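Local coordinates for protein aspartokinase (Synechocystis, PDB 3L76) that probably phosphorylates the beta-carboxyl group of aspartate with ATP, the first step toward lysine and threonine, and binds both amino acids at its ACT domains, at residues T182-Q192 with L581-G592. Sequence-based numbering, arbitrary orientation.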
loop_
_atom_site.group_PDB
_atom_site.type_symbol
_atom_site.label_atom_id
_atom_site.label_comp_id
_atom_site.label_asym_id
_atom_site.label_seq_id
_atom_site.Cartn_x
_atom_site.Cartn_y
_atom_site.Cartn_z
ATOM N N THR A 182 14.647 35.164 6.040
ATOM C CA THR A 182 14.079 36.323 6.732
ATOM C C THR A 182 12.826 36.841 6.046
ATOM O O THR A 182 11.983 37.494 6.671
ATOM C CB THR A 182 15.078 37.480 6.831
ATOM O OG1 THR A 182 15.699 37.683 5.556
ATOM C CG2 THR A 182 16.134 37.182 7.876
ATOM N N THR A 183 12.713 36.561 4.754
ATOM C CA THR A 183 11.500 36.895 4.025
ATOM C C THR A 183 11.469 36.196 2.673
ATOM O O THR A 183 12.319 35.354 2.382
ATOM C CB THR A 183 11.330 38.414 3.851
ATOM O OG1 THR A 183 9.979 38.695 3.485
ATOM C CG2 THR A 183 12.262 38.942 2.780
ATOM N N ASP A 184 10.471 36.540 1.865
ATOM C CA ASP A 184 10.294 35.944 0.548
ATOM C C ASP A 184 11.299 36.499 -0.447
ATOM O O ASP A 184 11.182 37.648 -0.869
ATOM C CB ASP A 184 8.877 36.204 0.045
ATOM C CG ASP A 184 8.660 35.716 -1.374
ATOM O OD1 ASP A 184 7.612 36.047 -1.965
ATOM O OD2 ASP A 184 9.534 35.007 -1.898
ATOM N N PRO A 185 12.271 35.665 -0.851
ATOM C CA PRO A 185 13.381 36.037 -1.739
ATOM C C PRO A 185 12.864 36.620 -3.042
ATOM O O PRO A 185 13.491 37.502 -3.626
ATOM C CB PRO A 185 14.059 34.698 -2.040
ATOM C CG PRO A 185 13.584 33.772 -1.009
ATOM C CD PRO A 185 12.216 34.214 -0.622
ATOM N N ARG A 186 11.725 36.108 -3.489
ATOM C CA ARG A 186 11.099 36.572 -4.713
ATOM C C ARG A 186 10.786 38.068 -4.687
ATOM O O ARG A 186 10.697 38.688 -5.738
ATOM C CB ARG A 186 9.837 35.758 -5.016
ATOM C CG ARG A 186 10.113 34.371 -5.577
ATOM C CD ARG A 186 8.816 33.611 -5.874
ATOM N NE ARG A 186 8.434 32.679 -4.811
ATOM C CZ ARG A 186 7.483 32.904 -3.906
ATOM N NH1 ARG A 186 6.798 34.039 -3.920
ATOM N NH2 ARG A 186 7.214 31.986 -2.985
ATOM N N LEU A 187 10.631 38.648 -3.498
ATOM C CA LEU A 187 10.366 40.082 -3.391
ATOM C C LEU A 187 11.552 40.837 -2.813
ATOM O O LEU A 187 11.725 42.020 -3.077
ATOM C CB LEU A 187 9.123 40.345 -2.544
ATOM C CG LEU A 187 7.906 39.457 -2.792
ATOM C CD1 LEU A 187 6.728 39.933 -1.953
ATOM C CD2 LEU A 187 7.545 39.445 -4.260
ATOM N N VAL A 188 12.364 40.153 -2.017
ATOM C CA VAL A 188 13.526 40.777 -1.398
ATOM C C VAL A 188 14.749 39.870 -1.493
ATOM O O VAL A 188 15.024 39.088 -0.580
ATOM C CB VAL A 188 13.252 41.124 0.070
ATOM C CG1 VAL A 188 14.450 41.833 0.682
ATOM C CG2 VAL A 188 11.983 41.973 0.188
ATOM N N PRO A 189 15.491 39.976 -2.608
ATOM C CA PRO A 189 16.648 39.115 -2.900
ATOM C C PRO A 189 17.688 39.086 -1.780
ATOM O O PRO A 189 18.407 38.092 -1.648
ATOM C CB PRO A 189 17.249 39.750 -4.163
ATOM C CG PRO A 189 16.119 40.468 -4.812
ATOM C CD PRO A 189 15.255 40.968 -3.675
ATOM N N GLU A 190 17.761 40.154 -0.990
ATOM C CA GLU A 190 18.735 40.240 0.092
ATOM C C GLU A 190 18.312 39.430 1.314
ATOM O O GLU A 190 18.970 39.478 2.358
ATOM C CB GLU A 190 18.969 41.691 0.493
ATOM C CG GLU A 190 19.207 42.615 -0.682
ATOM C CD GLU A 190 17.937 42.914 -1.454
ATOM O OE1 GLU A 190 17.944 42.786 -2.696
ATOM O OE2 GLU A 190 16.929 43.276 -0.817
ATOM N N ALA A 191 17.210 38.695 1.178
ATOM C CA ALA A 191 16.750 37.790 2.225
ATOM C C ALA A 191 17.882 36.873 2.659
ATOM O O ALA A 191 18.534 36.242 1.827
ATOM C CB ALA A 191 15.566 36.978 1.750
ATOM N N GLN A 192 18.101 36.813 3.968
ATOM C CA GLN A 192 19.214 36.080 4.552
ATOM C C GLN A 192 18.718 34.776 5.181
ATOM O O GLN A 192 17.558 34.686 5.594
ATOM C CB GLN A 192 19.896 36.959 5.604
ATOM C CG GLN A 192 21.267 36.487 6.049
ATOM C CD GLN A 192 21.898 37.446 7.038
ATOM O OE1 GLN A 192 21.196 38.188 7.727
ATOM N NE2 GLN A 192 23.226 37.444 7.110
ATOM N N LEU A 581 6.943 45.765 2.015
ATOM C CA LEU A 581 7.728 44.634 2.475
ATOM C C LEU A 581 9.207 44.980 2.487
ATOM O O LEU A 581 9.924 44.637 3.433
ATOM C CB LEU A 581 7.478 43.391 1.610
ATOM C CG LEU A 581 8.298 42.148 1.992
ATOM C CD1 LEU A 581 7.892 41.586 3.347
ATOM C CD2 LEU A 581 8.190 41.087 0.919
ATOM N N LYS A 582 9.659 45.650 1.430
ATOM C CA LYS A 582 11.060 46.025 1.304
ATOM C C LYS A 582 11.440 46.994 2.414
ATOM O O LYS A 582 12.498 46.874 3.024
ATOM C CB LYS A 582 11.330 46.651 -0.064
ATOM C CG LYS A 582 11.223 45.695 -1.250
ATOM C CD LYS A 582 11.453 46.448 -2.554
ATOM C CE LYS A 582 11.342 45.560 -3.781
ATOM N NZ LYS A 582 11.501 46.368 -5.026
ATOM N N ALA A 583 10.559 47.948 2.677
ATOM C CA ALA A 583 10.769 48.926 3.739
ATOM C C ALA A 583 10.938 48.263 5.103
ATOM O O ALA A 583 11.849 48.610 5.858
ATOM C CB ALA A 583 9.623 49.930 3.771
ATOM N N ALA A 584 10.051 47.321 5.420
ATOM C CA ALA A 584 10.135 46.573 6.676
ATOM C C ALA A 584 11.427 45.762 6.795
ATOM O O ALA A 584 12.040 45.713 7.859
ATOM C CB ALA A 584 8.918 45.654 6.847
ATOM N N HIS A 585 11.837 45.120 5.705
ATOM C CA HIS A 585 13.053 44.300 5.710
ATOM C C HIS A 585 14.299 45.155 5.917
ATOM O O HIS A 585 15.246 44.735 6.582
ATOM C CB HIS A 585 13.175 43.487 4.415
ATOM C CG HIS A 585 14.077 42.290 4.523
ATOM N ND1 HIS A 585 15.414 42.328 4.185
ATOM C CD2 HIS A 585 13.827 41.018 4.921
ATOM C CE1 HIS A 585 15.948 41.134 4.375
ATOM N NE2 HIS A 585 15.008 40.322 4.822
ATOM N N SER A 586 14.289 46.358 5.349
ATOM C CA SER A 586 15.402 47.288 5.510
ATOM C C SER A 586 15.370 47.981 6.865
ATOM O O SER A 586 16.407 48.195 7.485
ATOM C CB SER A 586 15.398 48.331 4.395
ATOM O OG SER A 586 15.544 47.718 3.127
ATOM N N ALA A 587 14.176 48.339 7.317
ATOM C CA ALA A 587 14.028 49.013 8.602
ATOM C C ALA A 587 14.666 48.216 9.729
ATOM O O ALA A 587 15.239 48.784 10.648
ATOM C CB ALA A 587 12.562 49.276 8.902
ATOM N N PHE A 588 14.581 46.895 9.659
ATOM C CA PHE A 588 15.080 46.076 10.754
ATOM C C PHE A 588 16.402 45.364 10.444
ATOM O O PHE A 588 16.778 44.406 11.116
ATOM C CB PHE A 588 13.988 45.117 11.239
ATOM C CG PHE A 588 12.799 45.826 11.862
ATOM C CD1 PHE A 588 12.878 46.349 13.149
ATOM C CD2 PHE A 588 11.612 45.977 11.160
ATOM C CE1 PHE A 588 11.795 47.001 13.724
ATOM C CE2 PHE A 588 10.526 46.636 11.728
ATOM C CZ PHE A 588 10.618 47.146 13.011
ATOM N N ASN A 589 17.112 45.865 9.436
ATOM C CA ASN A 589 18.433 45.351 9.071
ATOM C C ASN A 589 18.470 43.844 8.875
ATOM O O ASN A 589 19.446 43.197 9.239
ATOM C CB ASN A 589 19.475 45.753 10.116
ATOM C CG ASN A 589 19.621 47.252 10.241
ATOM O OD1 ASN A 589 19.494 47.986 9.257
ATOM N ND2 ASN A 589 19.892 47.720 11.454
ATOM N N LEU A 590 17.412 43.299 8.290
ATOM C CA LEU A 590 17.302 41.862 8.080
ATOM C C LEU A 590 18.221 41.310 6.974
ATOM O O LEU A 590 18.379 40.094 6.836
ATOM C CB LEU A 590 15.840 41.479 7.822
ATOM C CG LEU A 590 15.056 41.042 9.062
ATOM C CD1 LEU A 590 15.563 41.763 10.289
ATOM C CD2 LEU A 590 13.558 41.254 8.888
ATOM N N ALA A 591 18.834 42.199 6.200
ATOM C CA ALA A 591 19.717 41.772 5.117
ATOM C C ALA A 591 21.033 41.180 5.648
ATOM O O ALA A 591 21.540 40.176 5.124
ATOM C CB ALA A 591 19.990 42.927 4.185
ATOM N N GLY A 592 21.582 41.806 6.686
ATOM C CA GLY A 592 22.728 41.249 7.379
ATOM C C GLY A 592 23.754 42.302 7.718
ATOM O O GLY A 592 24.914 41.990 7.987
#
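T182 OG1 meets H585 NE2 at 2.8 Å, in the plane of the imidazole. This hydrogen bond ties a loop of the amino acid kinase domain to helix 577-587 of the last ACT domain; a Schellman motif with N589 at C-prime ends the helix. T182 OG1 also accepts from Q192 N, so one bond from each segment holds the hydroxyl. T183 follows with CG2 obliquely against H585 CD2, 3.4 Å away. Its OG1 lies near L581 CD1 but bonds to V438 O of strand 437-453, which also backs H585. L187 CD1 meets L581 CD2, the side chains crossing at about a right angle. V188 begins a type I turn and splits its branches: CG2 rests near L581 CD2 at 4.0 Å, while CG1, anti to the backbone N (chi1 -177°), sits over one face of the H585 ring, a CH-pi contact offset toward the rim. L590 CB covers the opposite face, so the ring is sandwiched. Replacing H585 with alanine would probably leave T182 OG1 without its mate across the contact and open a gap between V188 and L590. E190 CB touches A591 CB at 4.0 Å. Q192 OE1 lies 3.4 Å from G592 CA.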